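Local coordinates for BILBO1_N domain-containing protein (Trypanosoma brucei equiperdum, PDB 7A1I) that probably acts as a cytoskeletal protein of the trypanosome flagellar pocket collar, here represented by its ubiquitin-like BILBO1 N-terminal domain, at residues Ser7-Thr12 / Asn20-Phe25; Asn59-Phe64 / Val86-Pro91. All blocks are in the same frame, centred on the assembly; numbering follows the deposited sequence.

Interaction 1. Residues Ser7-Thr12 / Asn20-Phe25; sequences SICVAT and NLRFLF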
ATOM      1  N   SER A   7       1.284   5.475  11.879  1.00 53.37           N
ATOM      2  CA  SER A   7       1.137   4.175  11.232  1.00 60.12           C
ATOM      3  C   SER A   7       0.423   4.324   9.887  1.00 49.18           C
ATOM      4  O   SER A   7      -0.740   4.733   9.841  1.00 50.73           O
ATOM      5  CB  SER A   7       0.373   3.217  12.148  1.00 53.41           C
ATOM      6  OG  SER A   7      -0.216   2.159  11.411  1.00 75.21           O
ATOM      7  N   ILE A   8       1.098   3.953   8.801  1.00 41.02           N
ATOM      8  CA  ILE A   8       0.495   3.954   7.471  1.00 38.08           C
ATOM      9  C   ILE A   8       0.429   2.508   6.983  1.00 38.31           C
ATOM     10  O   ILE A   8       1.435   1.790   7.021  1.00 36.74           O
ATOM     11  CB  ILE A   8       1.294   4.808   6.469  1.00 39.78           C
ATOM     12  CG1 ILE A   8       1.602   6.220   7.014  1.00 46.22           C
ATOM     13  CG2 ILE A   8       0.554   4.866   5.125  1.00 38.40           C
ATOM     14  CD1 ILE A   8       0.433   7.176   6.987  1.00 47.80           C
ATOM     15  N   CYS A   9      -0.751   2.074   6.543  1.00 38.89           N
ATOM     16  CA  CYS A   9      -0.898   0.783   5.889  1.00 36.45           C
ATOM     17  C   CYS A   9      -0.938   0.970   4.381  1.00 36.06           C
ATOM     18  O   CYS A   9      -1.467   1.969   3.878  1.00 37.73           O
ATOM     19  CB  CYS A   9      -2.157   0.046   6.337  1.00 37.44           C
ATOM     20  SG  CYS A   9      -2.169  -0.439   8.056  1.00 47.19           S
ATOM     21  N   VAL A  10      -0.355   0.007   3.674  1.00 32.57           N
ATOM     22  CA  VAL A  10      -0.204   0.034   2.226  1.00 32.88           C
ATOM     23  C   VAL A  10      -0.608  -1.335   1.708  1.00 33.25           C
ATOM     24  O   VAL A  10      -0.078  -2.350   2.176  1.00 35.12           O
ATOM     25  CB  VAL A  10       1.231   0.351   1.804  1.00 31.89           C
ATOM     26  CG1 VAL A  10       1.318   0.437   0.298  1.00 35.27           C
ATOM     27  CG2 VAL A  10       1.679   1.693   2.456  1.00 34.06           C
ATOM     28  N   ALA A  11      -1.577  -1.377   0.792  1.00 30.95           N
ATOM     29  CA  ALA A  11      -2.056  -2.669   0.288  1.00 33.36           C
ATOM     30  C   ALA A  11      -1.912  -2.696  -1.228  1.00 33.00           C
ATOM     31  O   ALA A  11      -1.722  -1.655  -1.871  1.00 32.77           O
ATOM     32  CB  ALA A  11      -3.509  -2.945   0.704  1.00 33.29           C
ATOM     33  N   THR A  12      -1.911  -3.910  -1.778  1.00 32.87           N
ATOM     34  CA  THR A  12      -1.798  -4.113  -3.223  1.00 34.13           C
ATOM     35  C   THR A  12      -2.282  -5.523  -3.550  1.00 35.77           C
ATOM     36  O   THR A  12      -2.518  -6.335  -2.658  1.00 35.87           O
ATOM     37  CB  THR A  12      -0.356  -3.874  -3.720  1.00 34.10           C
ATOM     38  OG1 THR A  12      -0.333  -3.680  -5.149  1.00 35.58           O
ATOM     39  CG2 THR A  12       0.581  -5.006  -3.330  1.00 34.58           C
ATOM     40  N   ASN A  20      -1.670  -6.561   2.669  1.00 37.91           N
ATOM     41  CA  ASN A  20      -1.631  -5.303   3.401  1.00 34.66           C
ATOM     42  C   ASN A  20      -0.430  -5.315   4.343  1.00 36.13           C
ATOM     43  O   ASN A  20      -0.218  -6.299   5.055  1.00 36.39           O
ATOM     44  CB  ASN A  20      -2.941  -5.120   4.182  1.00 36.33           C
ATOM     45  CG  ASN A  20      -3.188  -3.684   4.595  1.00 34.85           C
ATOM     46  OD1 ASN A  20      -2.565  -2.773   4.089  1.00 35.02           O
ATOM     47  ND2 ASN A  20      -4.112  -3.488   5.524  1.00 36.71           N
ATOM     48  N   LEU A  21       0.362  -4.231   4.318  1.00 37.77           N
ATOM     49  CA  LEU A  21       1.548  -4.033   5.149  1.00 36.64           C
ATOM     50  C   LEU A  21       1.428  -2.757   5.981  1.00 37.76           C
ATOM     51  O   LEU A  21       0.945  -1.729   5.498  1.00 35.34           O
ATOM     52  CB  LEU A  21       2.819  -3.905   4.294  1.00 35.44           C
ATOM     53  CG  LEU A  21       3.114  -5.029   3.306  1.00 35.93           C
ATOM     54  CD1 LEU A  21       4.379  -4.722   2.516  1.00 35.71           C
ATOM     55  CD2 LEU A  21       3.243  -6.348   4.042  1.00 39.37           C
ATOM     56  N   ARG A  22       1.914  -2.801   7.218  1.00 39.38           N
ATOM     57  CA  ARG A  22       1.921  -1.631   8.090  1.00 39.44           C
ATOM     58  C   ARG A  22       3.345  -1.122   8.243  1.00 39.75           C
ATOM     59  O   ARG A  22       4.259  -1.910   8.518  1.00 40.50           O
ATOM     60  CB  ARG A  22       1.326  -1.963   9.462  1.00 44.76           C
ATOM     61  CG  ARG A  22       0.856  -0.744  10.236  1.00 47.03           C
ATOM     62  CD  ARG A  22       1.946  -0.138  11.086  1.00 58.49           C
ATOM     63  NE  ARG A  22       2.425  -1.074  12.094  1.00 71.09           N
ATOM     64  CZ  ARG A  22       1.902  -1.172  13.310  1.00 78.57           C
ATOM     65  NH1 ARG A  22       0.889  -0.389  13.659  1.00 73.09           N
ATOM     66  NH2 ARG A  22       2.397  -2.045  14.177  1.00 67.05           N
ATOM     67  N   PHE A  23       3.520   0.197   8.109  1.00 44.90           N
ATOM     68  CA  PHE A  23       4.790   0.871   8.336  1.00 46.38           C
ATOM     69  C   PHE A  23       4.626   1.896   9.450  1.00 46.69           C
ATOM     70  O   PHE A  23       3.630   2.628   9.491  1.00 46.67           O
ATOM     71  CB  PHE A  23       5.289   1.571   7.062  1.00 44.34           C
ATOM     72  CG  PHE A  23       5.622   0.620   5.952  1.00 41.09           C
ATOM     73  CD1 PHE A  23       4.739   0.425   4.898  1.00 42.23           C
ATOM     74  CD2 PHE A  23       6.818  -0.085   5.964  1.00 43.82           C
ATOM     75  CE1 PHE A  23       5.042  -0.470   3.878  1.00 39.29           C
ATOM     76  CE2 PHE A  23       7.126  -0.988   4.955  1.00 44.36           C
ATOM     77  CZ  PHE A  23       6.247  -1.181   3.911  1.00 40.96           C
ATOM     78  N   LEU A  24       5.595   1.926  10.361  1.00 49.70           N
ATOM     79  CA  LEU A  24       5.609   2.843  11.496  1.00 53.39           C
ATOM     80  C   LEU A  24       6.690   3.893  11.279  1.00 50.78           C
ATOM     81  O   LEU A  24       7.854   3.550  11.055  1.00 50.39           O
ATOM     82  CB  LEU A  24       5.865   2.094  12.806  1.00 54.27           C
ATOM     83  CG  LEU A  24       4.708   1.247  13.318  1.00 69.69           C
ATOM     84  CD1 LEU A  24       5.237  -0.038  13.938  1.00 96.66           C
ATOM     85  CD2 LEU A  24       3.882   2.033  14.321  1.00 65.97           C
ATOM     86  N   PHE A  25       6.312   5.164  11.356  1.00 62.16           N
ATOM     87  CA  PHE A  25       7.247   6.267  11.184  1.00 67.16           C
ATOM     88  C   PHE A  25       7.273   7.125  12.440  1.00 75.82           C
ATOM     89  O   PHE A  25       6.417   7.007  13.323  1.00 62.24           O
ATOM     90  CB  PHE A  25       6.873   7.132   9.975  1.00 56.96           C
ATOM     91  CG  PHE A  25       6.833   6.378   8.689  1.00 50.70           C
ATOM     92  CD1 PHE A  25       7.946   6.333   7.860  1.00 51.57           C
ATOM     93  CD2 PHE A  25       5.679   5.683   8.315  1.00 51.51           C
ATOM     94  CE1 PHE A  25       7.908   5.618   6.672  1.00 50.74           C
ATOM     95  CE2 PHE A  25       5.630   4.973   7.128  1.00 50.54           C
ATOM     96  CZ  PHE A  25       6.739   4.934   6.304  1.00 50.32           C
TER
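Ser7 opens the pairing at a non-hydrogen-bonded position opposite Leu24. Its OG, anti to the backbone N (chi1 158°), rests against the aliphatic part of Arg22, 3.2 Å from Arg22 CD, and lies at the edge of the guanidinium, near its plane. Leu24 CD1 lies over one face of that group, offset toward its rim, and Arg22 NH2 makes a salt bridge to Glu105, so the bent arginine chain is held from several sides. Ile8 then exchanges two backbone bonds with Phe23: Ile8 N reaches Phe23 O at 2.9 Å, and Phe23 N returns to Ile8 O almost straight, at 169°. Farther out, Ile8 CG1 meets Phe25 CE2 at 4.2 Å. This is the N-terminal beta hairpin of a ubiquitin-like beta-grasp fold. Ile8, Val10, Leu21 and Phe23 share one face of its sheet, and helix 32-50 packs on Val10 and Leu21. At Cys9 the side chain turns to the other face, where Cys9 SG lies 3.7 Å from Arg22 CG. Val10 repeats the two-bond pattern with Leu21, Val10 N to Leu21 O at 2.8 Å, and sends CG2 obliquely to the edge of the Phe23 ring, 4.1 Å from Phe23 CD1. Ala11 faces Asn20, whose OD1 comes within 3.5 Å of Ala11 CB; Gln85 NE2 donates to that oxygen, while Asn20 ND2 bonds the carbonyl of Pro101.

Interaction 2. Residues Asn59-Phe64 / Val86-Pro91; sequences NSAVVF and VYLFQP. With NA (sodium ion), chain E; NA (sodium ion), chain F.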
ATOM      1  N   ASN A  59       2.154   1.984 -10.564  1.00 36.33           N
ATOM      2  CA  ASN A  59       1.860   2.973 -11.595  1.00 42.69           C
ATOM      3  C   ASN A  59       0.738   3.937 -11.211  1.00 43.37           C
ATOM      4  O   ASN A  59       0.519   4.917 -11.936  1.00 41.82           O
ATOM      5  CB  ASN A  59       1.593   2.307 -12.969  1.00 45.45           C
ATOM      6  CG  ASN A  59       0.286   1.541 -13.044  1.00 46.13           C
ATOM      7  OD1 ASN A  59      -0.270   1.113 -12.039  1.00 44.70           O
ATOM      8  ND2 ASN A  59      -0.191   1.337 -14.269  1.00 48.00           N
ATOM      9  N   SER A  60       0.080   3.731 -10.066  1.00 45.63           N
ATOM     10  CA  SER A  60      -0.915   4.663  -9.533  1.00 47.65           C
ATOM     11  C   SER A  60      -1.123   4.384  -8.045  1.00 44.90           C
ATOM     12  O   SER A  60      -0.999   3.245  -7.605  1.00 43.84           O
ATOM     13  CB  SER A  60      -2.247   4.532 -10.288  1.00 52.51           C
ATOM     14  OG  SER A  60      -3.190   5.463  -9.794  1.00 60.92           O
ATOM     15  N   ALA A  61      -1.394   5.430  -7.254  1.00 38.48           N
ATOM     16  CA  ALA A  61      -1.624   5.262  -5.816  1.00 37.22           C
ATOM     17  C   ALA A  61      -2.869   6.009  -5.341  1.00 39.71           C
ATOM     18  O   ALA A  61      -3.138   7.120  -5.807  1.00 44.33           O
ATOM     19  CB  ALA A  61      -0.404   5.729  -5.008  1.00 38.99           C
ATOM     20  N   VAL A  62      -3.626   5.411  -4.405  1.00 38.59           N
ATOM     21  CA  VAL A  62      -4.779   6.079  -3.805  1.00 37.86           C
ATOM     22  C   VAL A  62      -4.726   5.934  -2.291  1.00 39.35           C
ATOM     23  O   VAL A  62      -4.073   5.045  -1.746  1.00 37.73           O
ATOM     24  CB  VAL A  62      -6.138   5.550  -4.338  1.00 38.77           C
ATOM     25  CG1 VAL A  62      -6.351   5.975  -5.778  1.00 39.83           C
ATOM     26  CG2 VAL A  62      -6.237   4.022  -4.168  1.00 35.20           C
ATOM     27  N   VAL A  63      -5.423   6.831  -1.601  1.00 38.52           N
ATOM     28  CA  VAL A  63      -5.484   6.800  -0.147  1.00 39.64           C
ATOM     29  C   VAL A  63      -6.940   6.943   0.266  1.00 40.78           C
ATOM     30  O   VAL A  63      -7.696   7.714  -0.338  1.00 41.93           O
ATOM     31  CB  VAL A  63      -4.589   7.875   0.510  1.00 41.94           C
ATOM     32  CG1 VAL A  63      -4.957   9.307   0.032  1.00 44.03           C
ATOM     33  CG2 VAL A  63      -4.654   7.778   2.035  1.00 43.68           C
ATOM     34  N   PHE A  64      -7.348   6.164   1.263  1.00 41.11           N
ATOM     35  CA  PHE A  64      -8.745   6.177   1.676  1.00 42.78           C
ATOM     36  C   PHE A  64      -9.024   7.383   2.566  1.00 45.71           C
ATOM     37  O   PHE A  64      -8.316   7.619   3.547  1.00 46.87           O
ATOM     38  CB  PHE A  64      -9.125   4.885   2.398  1.00 42.92           C
ATOM     39  CG  PHE A  64     -10.603   4.768   2.668  1.00 45.11           C
ATOM     40  CD1 PHE A  64     -11.102   4.864   3.958  1.00 48.12           C
ATOM     41  CD2 PHE A  64     -11.490   4.568   1.621  1.00 44.88           C
ATOM     42  CE1 PHE A  64     -12.467   4.750   4.200  1.00 50.82           C
ATOM     43  CE2 PHE A  64     -12.855   4.467   1.850  1.00 47.71           C
ATOM     44  CZ  PHE A  64     -13.343   4.552   3.142  1.00 50.67           C
ATOM     45  N   VAL A  86      -3.390   3.095   2.317  1.00 36.18           N
ATOM     46  CA  VAL A  86      -2.988   3.339   0.940  1.00 33.56           C
ATOM     47  C   VAL A  86      -3.214   2.083   0.117  1.00 31.82           C
ATOM     48  O   VAL A  86      -3.094   0.952   0.624  1.00 34.30           O
ATOM     49  CB  VAL A  86      -1.512   3.781   0.899  1.00 32.32           C
ATOM     50  CG1 VAL A  86      -0.990   3.824  -0.535  1.00 31.12           C
ATOM     51  CG2 VAL A  86      -1.395   5.184   1.524  1.00 37.46           C
ATOM     52  N   TYR A  87      -3.552   2.276  -1.162  1.00 36.78           N
ATOM     53  CA  TYR A  87      -3.640   1.177  -2.118  1.00 35.33           C
ATOM     54  C   TYR A  87      -2.801   1.519  -3.338  1.00 34.10           C
ATOM     55  O   TYR A  87      -2.940   2.609  -3.904  1.00 36.15           O
ATOM     56  CB  TYR A  87      -5.091   0.889  -2.550  1.00 36.74           C
ATOM     57  CG  TYR A  87      -5.228  -0.412  -3.306  1.00 39.54           C
ATOM     58  CD1 TYR A  87      -5.293  -0.438  -4.703  1.00 41.14           C
ATOM     59  CD2 TYR A  87      -5.311  -1.623  -2.621  1.00 41.65           C
ATOM     60  CE1 TYR A  87      -5.426  -1.650  -5.392  1.00 38.90           C
ATOM     61  CE2 TYR A  87      -5.432  -2.835  -3.302  1.00 41.72           C
ATOM     62  CZ  TYR A  87      -5.481  -2.845  -4.673  1.00 41.35           C
ATOM     63  OH  TYR A  87      -5.623  -4.048  -5.336  1.00 42.29           O
ATOM     64  N   LEU A  88      -1.963   0.568  -3.759  1.00 35.24           N
ATOM     65  CA  LEU A  88      -1.063   0.730  -4.894  1.00 33.98           C
ATOM     66  C   LEU A  88      -1.561  -0.098  -6.071  1.00 35.83           C
ATOM     67  O   LEU A  88      -1.768  -1.316  -5.940  1.00 38.54           O
ATOM     68  CB  LEU A  88       0.367   0.325  -4.528  1.00 33.20           C
ATOM     69  CG  LEU A  88       0.937   1.080  -3.327  1.00 36.28           C
ATOM     70  CD1 LEU A  88       2.368   0.624  -3.010  1.00 34.92           C
ATOM     71  CD2 LEU A  88       0.876   2.601  -3.553  1.00 34.97           C
ATOM     72  N   PHE A  89      -1.818   0.571  -7.189  1.00 35.18           N
ATOM     73  CA  PHE A  89      -2.112  -0.103  -8.442  1.00 36.85           C
ATOM     74  C   PHE A  89      -0.810  -0.476  -9.137  1.00 36.87           C
ATOM     75  O   PHE A  89       0.215   0.197  -8.981  1.00 34.41           O
ATOM     76  CB  PHE A  89      -2.969   0.785  -9.347  1.00 40.18           C
ATOM     77  CG  PHE A  89      -4.335   1.041  -8.807  1.00 43.73           C
ATOM     78  CD1 PHE A  89      -5.287   0.021  -8.790  1.00 46.01           C
ATOM     79  CD2 PHE A  89      -4.679   2.293  -8.302  1.00 44.52           C
ATOM     80  CE1 PHE A  89      -6.551   0.239  -8.283  1.00 53.19           C
ATOM     81  CE2 PHE A  89      -5.953   2.523  -7.803  1.00 48.03           C
ATOM     82  CZ  PHE A  89      -6.894   1.486  -7.790  1.00 48.24           C
ATOM     83  N   GLN A  90      -0.848  -1.573  -9.895  1.00 37.56           N
ATOM     84  CA  GLN A  90       0.310  -2.042 -10.639  1.00 38.27           C
ATOM     85  C   GLN A  90       0.025  -2.082 -12.135  1.00 40.70           C
ATOM     86  O   GLN A  90      -1.128  -2.220 -12.553  1.00 43.69           O
ATOM     87  CB  GLN A  90       0.732  -3.449 -10.189  1.00 39.91           C
ATOM     88  CG  GLN A  90       1.015  -3.606  -8.714  1.00 40.46           C
ATOM     89  CD  GLN A  90       1.138  -5.074  -8.338  1.00 41.08           C
ATOM     90  OE1 GLN A  90       1.991  -5.783  -8.874  1.00 38.50           O
ATOM     91  NE2 GLN A  90       0.280  -5.541  -7.433  1.00 46.18           N
ATOM     92  N   PRO A  91       1.055  -2.001 -12.969  1.00 40.16           N
ATOM     93  CA  PRO A  91       0.870  -2.294 -14.393  1.00 45.45           C
ATOM     94  C   PRO A  91       0.738  -3.797 -14.620  1.00 45.75           C
ATOM     95  O   PRO A  91       1.129  -4.608 -13.781  1.00 41.42           O
ATOM     96  CB  PRO A  91       2.151  -1.748 -15.027  1.00 44.93           C
ATOM     97  CG  PRO A  91       3.182  -1.912 -13.946  1.00 44.07           C
ATOM     98  CD  PRO A  91       2.455  -1.642 -12.655  1.00 41.27           C
TER
HETATM   99 NA    NA E 201      -3.189  -0.281 -13.449  1.00 68.09          NA
HETATM  100 NA    NA F 202      -7.042   9.529   5.352  1.00 68.82          NA
HETATM  101  O   HOH W   1      -3.134   1.768 -12.690  1.00 47.44           O
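On the face shared by Ser60, Val62, Tyr87 and Phe89, the ring of Phe89 fills a hollow lined by Ser60 and Val62. With CG anti to the carbonyl carbon (chi1 -66°), the ring leans across the neighbouring strand: Phe89 CD2 comes to 3.8 Å from Ser60 OG, and Phe89 CE2 settles beside both methyls of Val62, nearest to Val62 CG2 at 3.9 Å. Tyr87 closes the hollow from its own strand, with CD1 over one face of the Phe89 ring, offset toward the rim. Val62 runs beside Tyr87, its CG2 3.7 Å from Tyr87 CB, and apolar side chains from the chain of another protein pack on Val62, Phe64, Tyr87 and Phe89. Strands 60-64 and 86-89 run antiparallel at 160° within the ubiquitin-like beta-grasp sheet, and the other face is turned to its helix 32-50, which packs on Val86 and Leu88. There the bumps are smaller: Leu88 CD2 sits on Ala61 CB at 3.7 Å, and the CG2 methyls of Val63 and Val86 meet obliquely. Val62 and Tyr87 exchange two nearly straight backbone bonds, while Phe89 N reaches Ser60 O at 2.8 Å. Just before strand 60-64, Asn59 N donates to Phe89 O from above the carbonyl plane, at 3.1 Å. A sodium ion lies at this end, bound by Gln90 O and a water; Phe64 O binds a second sodium at the far end.

From the N terminus, interaction 1 closes first: the chain goes out along strand 6-14, turns tightly and comes back along 17-25. After helix 32-50 it reaches 59-64, and interaction 2 closes a longer excursion, which includes strand 70-73, when 86-91 returns alongside. The two contacts follow in series, neither nested nor crossed. They join where strand 84-89 lies parallel to 6-14: Val86 N probably bonds Cys9 O at 2.7 Å, and Ala11 N probably bonds Val86 O. Val10 CG1 also packs on Leu88 CD1, so the hairpin and the later strands form one continuous sheet across which helix 32-50 lies.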